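Local coordinates for DUF4276 family protein (Pyrococcus horikoshii, PDB 2P62) that is of unknown function but belongs to a Toprim-like family and so may act on nucleic acids, as topoisomerases and primases do, at residues K4-E9 with L60-A65; W42-G47 with P72-S77; A157-L162 with E221-F226. All coordinates share one frame; numbering follows the deposited sequence.

Interaction 1 of 3, residues K4-E9 with L60-A65; sequences KLIIVE and LVIIHA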
loop_
_atom_site.group_PDB
_atom_site.type_symbol
_atom_site.label_atom_id
_atom_site.label_comp_id
_atom_site.label_asym_id
_atom_site.label_seq_id
_atom_site.Cartn_x
_atom_site.Cartn_y
_atom_site.Cartn_z
ATOM N N LYS A 4 -23.331 -4.566 12.008
ATOM C CA LYS A 4 -23.338 -5.272 10.737
ATOM C C LYS A 4 -21.880 -5.547 10.379
ATOM O O LYS A 4 -21.028 -4.665 10.495
ATOM C CB LYS A 4 -23.979 -4.415 9.648
ATOM C CG LYS A 4 -25.391 -3.968 9.963
ATOM C CD LYS A 4 -26.041 -3.361 8.745
ATOM C CE LYS A 4 -27.447 -2.859 9.060
ATOM N NZ LYS A 4 -28.089 -2.350 7.814
ATOM N N LEU A 5 -21.597 -6.776 9.957
ATOM C CA LEU A 5 -20.248 -7.178 9.587
ATOM C C LEU A 5 -20.061 -7.214 8.067
ATOM O O LEU A 5 -20.856 -7.817 7.339
ATOM C CB LEU A 5 -19.940 -8.559 10.183
ATOM C CG LEU A 5 -18.561 -9.176 9.922
ATOM C CD1 LEU A 5 -17.478 -8.251 10.483
ATOM C CD2 LEU A 5 -18.473 -10.558 10.576
ATOM N N ILE A 6 -19.009 -6.549 7.600
ATOM C CA ILE A 6 -18.680 -6.507 6.182
ATOM C C ILE A 6 -17.313 -7.155 5.971
ATOM O O ILE A 6 -16.300 -6.687 6.494
ATOM C CB ILE A 6 -18.644 -5.062 5.646
ATOM C CG1 ILE A 6 -19.982 -4.368 5.936
ATOM C CG2 ILE A 6 -18.354 -5.084 4.142
ATOM C CD1 ILE A 6 -20.132 -2.973 5.330
ATOM N N ILE A 7 -17.300 -8.245 5.211
ATOM C CA ILE A 7 -16.075 -8.984 4.933
ATOM C C ILE A 7 -15.645 -8.835 3.481
ATOM O O ILE A 7 -16.379 -9.206 2.567
ATOM C CB ILE A 7 -16.252 -10.488 5.222
ATOM C CG1 ILE A 7 -16.811 -10.690 6.639
ATOM C CG2 ILE A 7 -14.903 -11.198 5.055
ATOM C CD1 ILE A 7 -17.180 -12.132 6.968
ATOM N N VAL A 8 -14.455 -8.283 3.279
ATOM C CA VAL A 8 -13.911 -8.088 1.943
ATOM C C VAL A 8 -12.582 -8.818 1.858
ATOM O O VAL A 8 -12.077 -9.305 2.872
ATOM C CB VAL A 8 -13.694 -6.593 1.640
ATOM C CG1 VAL A 8 -15.031 -5.873 1.619
ATOM C CG2 VAL A 8 -12.777 -5.979 2.684
ATOM N N GLU A 9 -12.002 -8.885 0.662
ATOM C CA GLU A 9 -10.736 -9.593 0.494
ATOM C C GLU A 9 -9.474 -8.824 0.881
ATOM O O GLU A 9 -8.620 -9.369 1.570
ATOM C CB GLU A 9 -10.582 -10.093 -0.945
ATOM C CG GLU A 9 -9.424 -11.072 -1.094
ATOM C CD GLU A 9 -9.262 -11.583 -2.510
ATOM O OE1 GLU A 9 -10.293 -11.837 -3.171
ATOM O OE2 GLU A 9 -8.104 -11.745 -2.958
ATOM N N LEU A 60 -20.854 -0.398 11.417
ATOM C CA LEU A 60 -20.394 -1.293 10.365
ATOM C C LEU A 60 -18.966 -1.707 10.680
ATOM O O LEU A 60 -18.065 -0.871 10.755
ATOM C CB LEU A 60 -20.433 -0.600 9.004
ATOM C CG LEU A 60 -21.822 -0.153 8.551
ATOM C CD1 LEU A 60 -21.700 0.685 7.301
ATOM C CD2 LEU A 60 -22.713 -1.363 8.326
ATOM N N VAL A 61 -18.771 -3.004 10.884
ATOM C CA VAL A 61 -17.458 -3.547 11.178
ATOM C C VAL A 61 -16.946 -4.177 9.893
ATOM O O VAL A 61 -17.483 -5.176 9.428
ATOM C CB VAL A 61 -17.543 -4.610 12.291
ATOM C CG1 VAL A 61 -16.156 -5.170 12.583
ATOM C CG2 VAL A 61 -18.136 -3.983 13.560
ATOM N N ILE A 62 -15.911 -3.579 9.316
ATOM C CA ILE A 62 -15.332 -4.061 8.069
ATOM C C ILE A 62 -13.993 -4.744 8.321
ATOM O O ILE A 62 -13.117 -4.176 8.975
ATOM C CB ILE A 62 -15.098 -2.888 7.101
ATOM C CG1 ILE A 62 -16.375 -2.058 6.991
ATOM C CG2 ILE A 62 -14.658 -3.396 5.735
ATOM C CD1 ILE A 62 -16.202 -0.830 6.176
ATOM N N ILE A 63 -13.835 -5.958 7.800
ATOM C CA ILE A 63 -12.586 -6.699 7.955
ATOM C C ILE A 63 -12.105 -7.194 6.602
ATOM O O ILE A 63 -12.912 -7.450 5.710
ATOM C CB ILE A 63 -12.742 -7.940 8.878
ATOM C CG1 ILE A 63 -13.766 -8.908 8.291
ATOM C CG2 ILE A 63 -13.182 -7.521 10.258
ATOM C CD1 ILE A 63 -13.937 -10.170 9.106
ATOM N N HIS A 64 -10.789 -7.330 6.458
ATOM C CA HIS A 64 -10.187 -7.825 5.223
ATOM C C HIS A 64 -8.938 -8.641 5.552
ATOM O O HIS A 64 -8.535 -8.713 6.713
ATOM C CB HIS A 64 -9.799 -6.673 4.299
ATOM C CG HIS A 64 -8.627 -5.878 4.781
ATOM N ND1 HIS A 64 -8.742 -4.865 5.709
ATOM C CD2 HIS A 64 -7.311 -5.957 4.472
ATOM C CE1 HIS A 64 -7.549 -4.354 5.949
ATOM N NE2 HIS A 64 -6.664 -4.999 5.211
ATOM N N ALA A 65 -8.329 -9.237 4.524
ATOM C CA ALA A 65 -7.123 -10.063 4.674
ATOM C C ALA A 65 -7.302 -11.056 5.822
ATOM O O ALA A 65 -6.373 -11.323 6.591
ATOM C CB ALA A 65 -5.894 -9.173 4.923
#
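Ile6 and Ile63 form the centre of a parallel strand pair, the axes of segments 4-7 and 60-63 lying 4.6 Å apart and 21° from parallel. Strand 2-7 sits between strands 58-63 and 89-97, all parallel, in the middle of the mixed sheet, consistent with a Toprim-like fold. The backbone of Ile6 grips its neighbour twice: its N-H meets Val61 O at 2.7 Å, and its O takes the N-H of Ile63 at 2.9 Å with the donor nearly in line with the carbonyl. Val61 N to Lys4 O and Val8 N to Ile63 O continue the pattern. The Ile6 side chain sets its CB 4.0 Å from Ile62 CG1, on the face covered in part by Leu21 of helix 11-23. On that same face Leu60 brings CD2 to 3.6 Å from Lys4 CB, flanking the extended lysine chain, whose NZ pairs with Glu91 and with the carbonyls of Met239 and Gly241.

Ile63 works on the other face. Its CG1 stands between the backbone N and the carbonyl carbon (chi1 61°), and CD1 beyond it reaches 3.8 Å from Ile7 CG1, the two side chains lying alongside and pointing the same way. Past the strands, Ala65 N still reaches Glu9 O at 3.0 Å, from above the carbonyl plane.

Cohesion therefore combines backbone hydrogen bonding with apolar burial on both faces of the sheet.

Interaction 2 of 3, residues W42-G47 with P72-S77; sequences WGFRIG and PKVLKS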
loop_
_atom_site.group_PDB
_atom_site.type_symbol
_atom_site.label_atom_id
_atom_site.label_comp_id
_atom_site.label_asym_id
_atom_site.label_seq_id
_atom_site.Cartn_x
_atom_site.Cartn_y
_atom_site.Cartn_z
ATOM N N TRP A 42 -15.743 -13.011 18.030
ATOM C CA TRP A 42 -15.689 -12.677 16.611
ATOM C C TRP A 42 -14.915 -13.672 15.757
ATOM O O TRP A 42 -15.181 -13.801 14.561
ATOM C CB TRP A 42 -15.094 -11.286 16.411
ATOM C CG TRP A 42 -15.974 -10.188 16.896
ATOM C CD1 TRP A 42 -15.997 -9.642 18.148
ATOM C CD2 TRP A 42 -16.964 -9.491 16.135
ATOM N NE1 TRP A 42 -16.938 -8.645 18.211
ATOM C CE2 TRP A 42 -17.549 -8.533 16.989
ATOM C CE3 TRP A 42 -17.417 -9.586 14.812
ATOM C CZ2 TRP A 42 -18.561 -7.667 16.562
ATOM C CZ3 TRP A 42 -18.423 -8.726 14.389
ATOM C CH2 TRP A 42 -18.984 -7.780 15.264
ATOM N N GLY A 43 -13.953 -14.365 16.358
ATOM C CA GLY A 43 -13.176 -15.335 15.608
ATOM C C GLY A 43 -12.121 -14.712 14.713
ATOM O O GLY A 43 -11.631 -15.349 13.779
ATOM N N PHE A 44 -11.769 -13.462 14.996
ATOM C CA PHE A 44 -10.756 -12.757 14.216
ATOM C C PHE A 44 -9.365 -13.247 14.619
ATOM O O PHE A 44 -9.203 -13.898 15.654
ATOM C CB PHE A 44 -10.865 -11.244 14.451
ATOM C CG PHE A 44 -12.152 -10.639 13.950
ATOM C CD1 PHE A 44 -12.585 -9.400 14.425
ATOM C CD2 PHE A 44 -12.934 -11.302 13.008
ATOM C CE1 PHE A 44 -13.783 -8.833 13.975
ATOM C CE2 PHE A 44 -14.130 -10.747 12.551
ATOM C CZ PHE A 44 -14.555 -9.508 13.035
ATOM N N ARG A 45 -8.366 -12.945 13.793
ATOM C CA ARG A 45 -6.999 -13.355 14.091
ATOM C C ARG A 45 -6.401 -12.467 15.177
ATOM O O ARG A 45 -6.901 -11.372 15.445
ATOM C CB ARG A 45 -6.127 -13.306 12.836
ATOM C CG ARG A 45 -6.073 -11.955 12.156
ATOM C CD ARG A 45 -5.115 -11.962 10.967
ATOM N NE ARG A 45 -5.408 -13.031 10.013
ATOM C CZ ARG A 45 -4.954 -14.280 10.113
ATOM N NH1 ARG A 45 -5.277 -15.182 9.194
ATOM N NH2 ARG A 45 -4.165 -14.627 11.120
ATOM N N ILE A 46 -5.326 -12.958 15.789
ATOM C CA ILE A 46 -4.625 -12.276 16.878
ATOM C C ILE A 46 -4.631 -10.747 16.919
ATOM O O ILE A 46 -5.456 -10.149 17.614
ATOM C CB ILE A 46 -3.148 -12.758 16.977
ATOM C CG1 ILE A 46 -2.672 -13.328 15.633
ATOM C CG2 ILE A 46 -3.023 -13.801 18.081
ATOM C CD1 ILE A 46 -2.621 -12.322 14.496
ATOM N N GLY A 47 -3.714 -10.119 16.187
ATOM C CA GLY A 47 -3.629 -8.667 16.199
ATOM C C GLY A 47 -4.310 -7.965 15.042
ATOM O O GLY A 47 -3.673 -7.246 14.273
ATOM N N PRO A 72 -14.896 -18.915 7.085
ATOM C CA PRO A 72 -15.874 -19.791 7.739
ATOM C C PRO A 72 -15.671 -19.805 9.252
ATOM O O PRO A 72 -16.620 -19.937 10.029
ATOM C CB PRO A 72 -15.597 -21.151 7.102
ATOM C CG PRO A 72 -14.124 -21.088 6.818
ATOM C CD PRO A 72 -13.980 -19.699 6.238
ATOM N N LYS A 73 -14.416 -19.670 9.657
ATOM C CA LYS A 73 -14.065 -19.653 11.069
ATOM C C LYS A 73 -14.694 -18.408 11.700
ATOM O O LYS A 73 -15.231 -18.457 12.808
ATOM C CB LYS A 73 -12.535 -19.650 11.202
ATOM C CG LYS A 73 -11.977 -19.757 12.621
ATOM C CD LYS A 73 -11.643 -18.382 13.209
ATOM C CE LYS A 73 -10.305 -18.390 13.970
ATOM N NZ LYS A 73 -10.226 -19.417 15.064
ATOM N N VAL A 74 -14.648 -17.297 10.974
ATOM C CA VAL A 74 -15.225 -16.052 11.462
ATOM C C VAL A 74 -16.746 -16.122 11.535
ATOM O O VAL A 74 -17.346 -15.635 12.489
ATOM C CB VAL A 74 -14.837 -14.877 10.559
ATOM C CG1 VAL A 74 -15.585 -13.616 10.988
ATOM C CG2 VAL A 74 -13.344 -14.663 10.627
ATOM N N LEU A 75 -17.355 -16.728 10.521
ATOM C CA LEU A 75 -18.804 -16.861 10.457
ATOM C C LEU A 75 -19.340 -17.731 11.574
ATOM O O LEU A 75 -20.371 -17.428 12.175
ATOM C CB LEU A 75 -19.229 -17.464 9.112
ATOM C CG LEU A 75 -19.474 -16.492 7.959
ATOM C CD1 LEU A 75 -19.635 -17.243 6.637
ATOM C CD2 LEU A 75 -20.723 -15.689 8.273
ATOM N N LYS A 76 -18.633 -18.821 11.844
ATOM C CA LYS A 76 -19.055 -19.746 12.881
ATOM C C LYS A 76 -19.071 -19.031 14.232
ATOM O O LYS A 76 -20.065 -19.072 14.954
ATOM C CB LYS A 76 -18.112 -20.948 12.913
ATOM C CG LYS A 76 -18.640 -22.102 13.719
ATOM C CD LYS A 76 -17.662 -23.267 13.716
ATOM C CE LYS A 76 -18.290 -24.502 14.364
ATOM N NZ LYS A 76 -18.858 -24.185 15.711
ATOM N N SER A 77 -17.973 -18.356 14.552
ATOM C CA SER A 77 -17.875 -17.623 15.799
ATOM C C SER A 77 -19.015 -16.629 15.935
ATOM O O SER A 77 -19.808 -16.714 16.870
ATOM C CB SER A 77 -16.553 -16.862 15.878
ATOM O OG SER A 77 -15.449 -17.703 15.627
#
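Gly43 and Val74 bring the loop after helix 39-42 against helix 71-84, the helix of the beta-alpha-beta crossover that carries the chain from strand 58-63 to strand 89-97, with strand 2-7 between them. The evidence for close backbone approach is the 4.7 Å between Gly43 CA and Val74 CA. Gly43 is the first residue to leave the preceding helix, with a positive phi of 77°, and its bare CA faces the turn of helix that carries Lys73, Val74 and Ser77.

The apolar part rests on Val74 and Phe44. Val74 CG1 comes to the edge of the Phe44 ring, near its plane, 3.6 Å from CE2, while CG2 turns to Gly43 O. One face of the same ring is covered over its centre by Trp42 CB, so face and edge are packed by different residues. CB of Trp42 points away from helix 71-84, and its side chain touches Ile3 and Leu5 of strand 2-7.

No hydrogen bond joins the two segments; the closest contacts of Lys73 and Ser77 pair oxygen with carbon or carbon with carbon. Lys73 folds its chain so that CD lies 3.1 Å from Gly43 O, but chi2 and chi3 are far from staggered, which leaves the exact distance doubtful. Gly43 O also has a weak hydrogen bond from Arg70 NE. Ser77 sets CB 3.6 Å from Trp42 C and OG 3.3 Å from Gly43 CA. That hydroxyl turns back into its own helix: OG donates to Lys73 O at 2.9 Å, while Ser77 N reaches the same oxygen from the opposite face of its plane.

Interaction 3 of 3, residues A157-L162 with E221-F226; sequences AYLAKL and ELLIRF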
loop_
_atom_site.group_PDB
_atom_site.type_symbol
_atom_site.label_atom_id
_atom_site.label_comp_id
_atom_site.label_asym_id
_atom_site.label_seq_id
_atom_site.Cartn_x
_atom_site.Cartn_y
_atom_site.Cartn_z
ATOM N N ALA A 157 -12.782 0.417 -13.521
ATOM C CA ALA A 157 -12.468 0.744 -14.903
ATOM C C ALA A 157 -13.703 1.353 -15.572
ATOM O O ALA A 157 -13.581 2.235 -16.425
ATOM C CB ALA A 157 -12.029 -0.509 -15.654
ATOM N N TYR A 158 -14.890 0.888 -15.181
ATOM C CA TYR A 158 -16.126 1.395 -15.763
ATOM C C TYR A 158 -16.397 2.822 -15.301
ATOM O O TYR A 158 -16.909 3.652 -16.061
ATOM C CB TYR A 158 -17.300 0.471 -15.413
ATOM C CG TYR A 158 -18.584 0.833 -16.122
ATOM C CD1 TYR A 158 -19.542 1.624 -15.500
ATOM C CD2 TYR A 158 -18.824 0.409 -17.428
ATOM C CE1 TYR A 158 -20.710 1.989 -16.154
ATOM C CE2 TYR A 158 -19.991 0.765 -18.098
ATOM C CZ TYR A 158 -20.932 1.558 -17.450
ATOM O OH TYR A 158 -22.090 1.923 -18.101
ATOM N N LEU A 159 -16.040 3.109 -14.055
ATOM C CA LEU A 159 -16.213 4.447 -13.519
ATOM C C LEU A 159 -15.268 5.376 -14.287
ATOM O O LEU A 159 -15.636 6.497 -14.634
ATOM C CB LEU A 159 -15.879 4.471 -12.024
ATOM C CG LEU A 159 -15.943 5.841 -11.330
ATOM C CD1 LEU A 159 -17.336 6.424 -11.454
ATOM C CD2 LEU A 159 -15.560 5.693 -9.867
ATOM N N ALA A 160 -14.054 4.900 -14.559
ATOM C CA ALA A 160 -13.071 5.690 -15.295
ATOM C C ALA A 160 -13.627 6.001 -16.678
ATOM O O ALA A 160 -13.468 7.109 -17.193
ATOM C CB ALA A 160 -11.748 4.928 -15.410
ATOM N N LYS A 161 -14.278 5.013 -17.275
ATOM C CA LYS A 161 -14.881 5.183 -18.588
ATOM C C LYS A 161 -15.929 6.300 -18.553
ATOM O O LYS A 161 -15.838 7.265 -19.306
ATOM C CB LYS A 161 -15.524 3.868 -19.040
ATOM C CG LYS A 161 -16.089 3.897 -20.452
ATOM C CD LYS A 161 -16.456 2.491 -20.897
ATOM C CE LYS A 161 -16.929 2.454 -22.337
ATOM N NZ LYS A 161 -17.148 1.053 -22.789
ATOM N N LEU A 162 -16.917 6.177 -17.674
ATOM C CA LEU A 162 -17.960 7.194 -17.576
ATOM C C LEU A 162 -17.382 8.580 -17.372
ATOM O O LEU A 162 -17.934 9.572 -17.853
ATOM C CB LEU A 162 -18.907 6.883 -16.422
ATOM C CG LEU A 162 -19.602 5.519 -16.476
ATOM C CD1 LEU A 162 -20.692 5.470 -15.401
ATOM C CD2 LEU A 162 -20.204 5.296 -17.849
ATOM N N GLU A 221 -23.480 13.197 -9.269
ATOM C CA GLU A 221 -24.416 12.424 -10.080
ATOM C C GLU A 221 -23.759 11.347 -10.916
ATOM O O GLU A 221 -24.350 10.294 -11.173
ATOM C CB GLU A 221 -25.234 13.356 -10.973
ATOM C CG GLU A 221 -26.139 14.272 -10.166
ATOM C CD GLU A 221 -26.887 13.505 -9.085
ATOM O OE1 GLU A 221 -27.585 12.520 -9.430
ATOM O OE2 GLU A 221 -26.769 13.879 -7.893
ATOM N N LEU A 222 -22.536 11.613 -11.350
ATOM C CA LEU A 222 -21.814 10.640 -12.146
ATOM C C LEU A 222 -21.570 9.374 -11.305
ATOM O O LEU A 222 -21.810 8.266 -11.776
ATOM C CB LEU A 222 -20.487 11.236 -12.619
ATOM C CG LEU A 222 -19.671 10.300 -13.509
ATOM C CD1 LEU A 222 -20.406 10.075 -14.831
ATOM C CD2 LEU A 222 -18.301 10.905 -13.751
ATOM N N LEU A 223 -21.109 9.545 -10.062
ATOM C CA LEU A 223 -20.840 8.414 -9.167
ATOM C C LEU A 223 -22.114 7.632 -8.854
ATOM O O LEU A 223 -22.123 6.397 -8.861
ATOM C CB LEU A 223 -20.222 8.887 -7.843
ATOM C CG LEU A 223 -19.942 7.772 -6.815
ATOM C CD1 LEU A 223 -18.711 6.994 -7.256
ATOM C CD2 LEU A 223 -19.730 8.358 -5.421
ATOM N N ILE A 224 -23.187 8.359 -8.570
ATOM C CA ILE A 224 -24.462 7.734 -8.263
ATOM C C ILE A 224 -24.931 6.922 -9.462
ATOM O O ILE A 224 -25.394 5.795 -9.308
ATOM C CB ILE A 224 -25.514 8.802 -7.877
ATOM C CG1 ILE A 224 -25.190 9.351 -6.481
ATOM C CG2 ILE A 224 -26.905 8.211 -7.917
ATOM C CD1 ILE A 224 -26.073 10.503 -6.039
ATOM N N ARG A 225 -24.790 7.491 -10.655
ATOM C CA ARG A 225 -25.190 6.813 -11.888
ATOM C C ARG A 225 -24.340 5.556 -12.066
ATOM O O ARG A 225 -24.838 4.489 -12.438
ATOM C CB ARG A 225 -24.984 7.741 -13.084
ATOM C CG ARG A 225 -25.209 7.078 -14.427
ATOM C CD ARG A 225 -24.666 7.926 -15.570
ATOM N NE ARG A 225 -24.559 7.105 -16.772
ATOM C CZ ARG A 225 -23.863 7.425 -17.856
ATOM N NH1 ARG A 225 -23.193 8.573 -17.910
ATOM N NH2 ARG A 225 -23.827 6.579 -18.883
ATOM N N PHE A 226 -23.046 5.699 -11.806
ATOM C CA PHE A 226 -22.130 4.583 -11.911
ATOM C C PHE A 226 -22.578 3.473 -10.962
ATOM O O PHE A 226 -22.749 2.327 -11.380
ATOM C CB PHE A 226 -20.701 5.050 -11.589
ATOM C CG PHE A 226 -19.804 3.967 -11.050
ATOM C CD1 PHE A 226 -19.486 3.928 -9.692
ATOM C CD2 PHE A 226 -19.307 2.971 -11.886
ATOM C CE1 PHE A 226 -18.685 2.913 -9.175
ATOM C CE2 PHE A 226 -18.505 1.950 -11.382
ATOM C CZ PHE A 226 -18.193 1.917 -10.026
#
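The Phe226 ring receives Leu159 on one face and Tyr158 at its edge, where helix 220-229 packs on helix 152-162 in the all-helical C-terminal part of the chain. Over the face, Leu159 CB makes a CH-pi contact, 3.8 Å from the ring centroid and 15° off the normal. Leu159 CD1 lies over the same ring near its root, 3.5 Å from CG. The two aromatic rings do not stack: each has the other at its edge and in plane, with Tyr158 CD1 and Phe226 CD2 3.9 Å apart. A third flat group, the Arg225 guanidinium, carries Leu162 CD2 over one face, toward the rim.

The axes of segments 157-162 and 221-226 pass 10.2 Å apart at 136°, a steeply inclined crossing, nearer antiparallel than parallel. No hydrogen bond joins the two segments. The polar ends instead share Glu229, a salt bridge from Arg225 NE and a hydrogen bond with Tyr158 OH, while Met215 of helix 204-218 touches both Leu159 and Leu222. Leu162 has the most surface covered here. Its CG is anti to the carbonyl carbon (chi1 -57°), and from that branch CD1 packs 3.8 Å from Phe226 CB, while Leu162 CB meets Leu222 CD1 at 3.9 Å.

Interactions 1 and 2 belong to one continuous core: their centres are 11 Å apart, and Ile63 CD1 of the sheet comes within 3.5 Å of Phe44 CE2 in the loop. Leu5 CD1 adds a second junction, 4.0 Å from Trp42 CZ3. Their segments alternate along the chain, so the two contacts interlock the same region. The segments of interaction 3 lie later in the sequence and stand apart, their centre about 24 Å from that of interaction 1 and about 35 Å from that of interaction 2, on the other side of the chain's centre from the latter. Nearest atoms remain about 14 Å from interaction 1, consistent with a separate helical region. No ligand or established active site relates the three.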